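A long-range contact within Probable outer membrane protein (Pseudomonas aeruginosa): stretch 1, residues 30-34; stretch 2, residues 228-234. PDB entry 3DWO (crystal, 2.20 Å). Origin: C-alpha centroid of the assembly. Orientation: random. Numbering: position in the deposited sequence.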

# COMPACT_ATOMS: atom_id res chain seq x y z
N ALA A 30 4.42 10.03 -17.81
CA ALA A 30 5.86 9.93 -17.55
C ALA A 30 6.18 8.67 -16.73
O ALA A 30 7.29 8.14 -16.81
N PHE A 31 5.21 8.19 -15.96
CA PHE A 31 5.43 7.00 -15.15
C PHE A 31 4.50 5.84 -15.50
O PHE A 31 4.96 4.73 -15.75
N ASN A 32 3.20 6.11 -15.51
CA ASN A 32 2.20 5.09 -15.79
C ASN A 32 2.33 4.37 -17.13
O ASN A 32 2.22 3.14 -17.20
N ASN A 33 2.56 5.12 -18.21
CA ASN A 33 2.78 4.51 -19.52
C ASN A 33 3.60 5.53 -20.29
O ASN A 33 3.06 6.39 -20.98
N PRO A 34 4.93 5.44 -20.16
CA PRO A 34 5.85 6.36 -20.85
C PRO A 34 5.64 6.46 -22.36
O PRO A 34 5.91 7.50 -22.96
N LEU A 228 -5.17 2.88 -27.49
CA LEU A 228 -5.00 1.69 -26.68
C LEU A 228 -3.61 1.73 -26.07
O LEU A 228 -2.67 2.22 -26.68
N GLY A 229 -3.49 1.20 -24.86
CA GLY A 229 -2.20 1.20 -24.21
C GLY A 229 -1.95 -0.00 -23.33
O GLY A 229 -2.85 -0.52 -22.66
N PHE A 230 -0.70 -0.46 -23.34
CA PHE A 230 -0.29 -1.58 -22.52
C PHE A 230 0.92 -1.11 -21.74
O PHE A 230 1.89 -0.62 -22.33
N ALA A 231 0.87 -1.25 -20.43
CA ALA A 231 1.97 -0.83 -19.58
C ALA A 231 2.37 -1.95 -18.64
O ALA A 231 1.52 -2.66 -18.11
N TYR A 232 3.67 -2.10 -18.44
CA TYR A 232 4.16 -3.12 -17.54
C TYR A 232 5.19 -2.56 -16.57
O TYR A 232 6.16 -1.91 -16.98
N HIS A 233 4.96 -2.80 -15.28
CA HIS A 233 5.87 -2.37 -14.23
C HIS A 233 6.40 -3.64 -13.59
O HIS A 233 5.65 -4.41 -13.01
N ALA A 234 7.71 -3.86 -13.72
CA ALA A 234 8.32 -5.06 -13.18
C ALA A 234 8.38 -5.00 -11.66
O ALA A 234 8.36 -3.93 -11.06

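The contact joins a strand, residues 228-233, to a short segment that leaves a weakly bonded helix and turns into loop. It is small, 243 Å² summed over both sides, and most of its logic can be read from His 233, Asn 33 and Phe 31, the three residues with the most surface covered.

The strand obeys the usual alternation. The CA-to-CB bonds of Ala 231 and His 233 point toward the other stretch, those of Phe 230 and Tyr 232 away from it, and Gly 229 falls on the inward side with no side chain to offer. Size along this face therefore rises from glycine through alanine to histidine.

His 233 covers the most. With chi1 at -76° (m) and chi2 at 70°, its imidazole reaches across so that its edge meets two backbone carbonyls lying near the ring plane. NE2 donates a hydrogen bond to Phe 31 O at 3.2 Å, a weak one, since the N-H...O angle is only 132°. Beside it, His 233 CE1 comes within 3.3 Å of Asn 32 O. The same edge serves an aromatic contact as well: it is directed at the face of Phe 31, with ring centroids 4.8 Å apart and planes at 63°.

Phe 31 starts sideways, but its t rotamer (chi1 175°, chi2 68°) brings the end of the ring nearer the strand, where Phe 31 CZ lies 3.6 Å from His 233 CD2. One residue thus supplies both a carbonyl for the imidazole and a ring face for its edge.

Asn 33 uses the same device of a sideways start and an approaching end. Its chi1 of -165° (t) and chi2 of -41° carry ND2 to 3.2 Å from Phe 230 O and 3.5 Å from Ala 231 CB. OD1 is hydrogen-bonded to a residue just outside the stretches. The bare Gly 229 matters here: an ideal CB on it would stand 3.3 Å from Asn 33 ND2, a tight approach, whereas Gly 229 C is at 4.0 Å from that same nitrogen.

Ala 231 sits between these two centres, opposite Asn 33 with the CA atoms 5.4 Å apart. Its methyl is all that fills this position, and Ala 231 CB already lies 3.2 Å from Asn 32 O. Asn 32 contributes through that carbonyl; its CA-to-CB bond points away, chi1 is -60° (m), and both OD1 and ND2 are hydrogen-bonded elsewhere in the structure. The rule is economical: where the strand is small, a backbone carbonyl lies against Ala 231 and the Asn 33 amide lies near Gly 229; where it is large, one histidine edge engages the carbonyls and an aromatic face.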

# COMPACT_ATOMS: atom_id res chain seq x y z
CB ALA A 30 6.34 11.17 -16.82
CB PHE A 31 5.27 7.35 -13.66
CG PHE A 31 5.36 6.16 -12.74
CD1 PHE A 31 6.57 5.48 -12.57
CD2 PHE A 31 4.24 5.70 -12.06
CE1 PHE A 31 6.65 4.37 -11.73
CE2 PHE A 31 4.31 4.59 -11.22
CZ PHE A 31 5.52 3.92 -11.05
CB ASN A 32 0.82 5.72 -15.60
CG ASN A 32 0.62 6.24 -14.17
OD1 ASN A 32 0.80 5.50 -13.21
ND2 ASN A 32 0.27 7.52 -14.04
CB ASN A 33 1.48 4.22 -20.27
CG ASN A 33 1.69 3.26 -21.45
OD1 ASN A 33 2.69 3.37 -22.17
ND2 ASN A 33 0.77 2.32 -21.64
CB PRO A 34 7.23 5.83 -20.45
CG PRO A 34 6.99 4.36 -20.23
CD PRO A 34 5.68 4.36 -19.48
CB LEU A 228 -5.16 0.43 -27.52
CG LEU A 228 -6.55 0.14 -28.09
CD1 LEU A 228 -6.50 -1.12 -28.94
CD2 LEU A 228 -7.54 -0.06 -26.95
CB PHE A 230 0.09 -2.79 -23.36
CG PHE A 230 0.49 -3.97 -22.54
CD1 PHE A 230 -0.46 -4.71 -21.86
CD2 PHE A 230 1.84 -4.30 -22.39
CE1 PHE A 230 -0.09 -5.77 -21.04
CE2 PHE A 230 2.22 -5.36 -21.57
CZ PHE A 230 1.26 -6.09 -20.89
CB ALA A 231 1.58 0.42 -18.79
CB TYR A 232 4.79 -4.28 -18.31
CG TYR A 232 5.26 -5.39 -17.41
CD1 TYR A 232 4.34 -6.27 -16.83
CD2 TYR A 232 6.61 -5.54 -17.09
CE1 TYR A 232 4.76 -7.28 -15.96
CE2 TYR A 232 7.03 -6.55 -16.22
CZ TYR A 232 6.10 -7.41 -15.66
OH TYR A 232 6.51 -8.40 -14.80
CB HIS A 233 5.14 -1.50 -13.20
CG HIS A 233 4.87 -0.11 -13.68
ND1 HIS A 233 3.95 0.17 -14.67
CD2 HIS A 233 5.42 1.08 -13.33
CE1 HIS A 233 3.95 1.47 -14.91
NE2 HIS A 233 4.83 2.04 -14.11
CB ALA A 234 9.73 -5.24 -13.76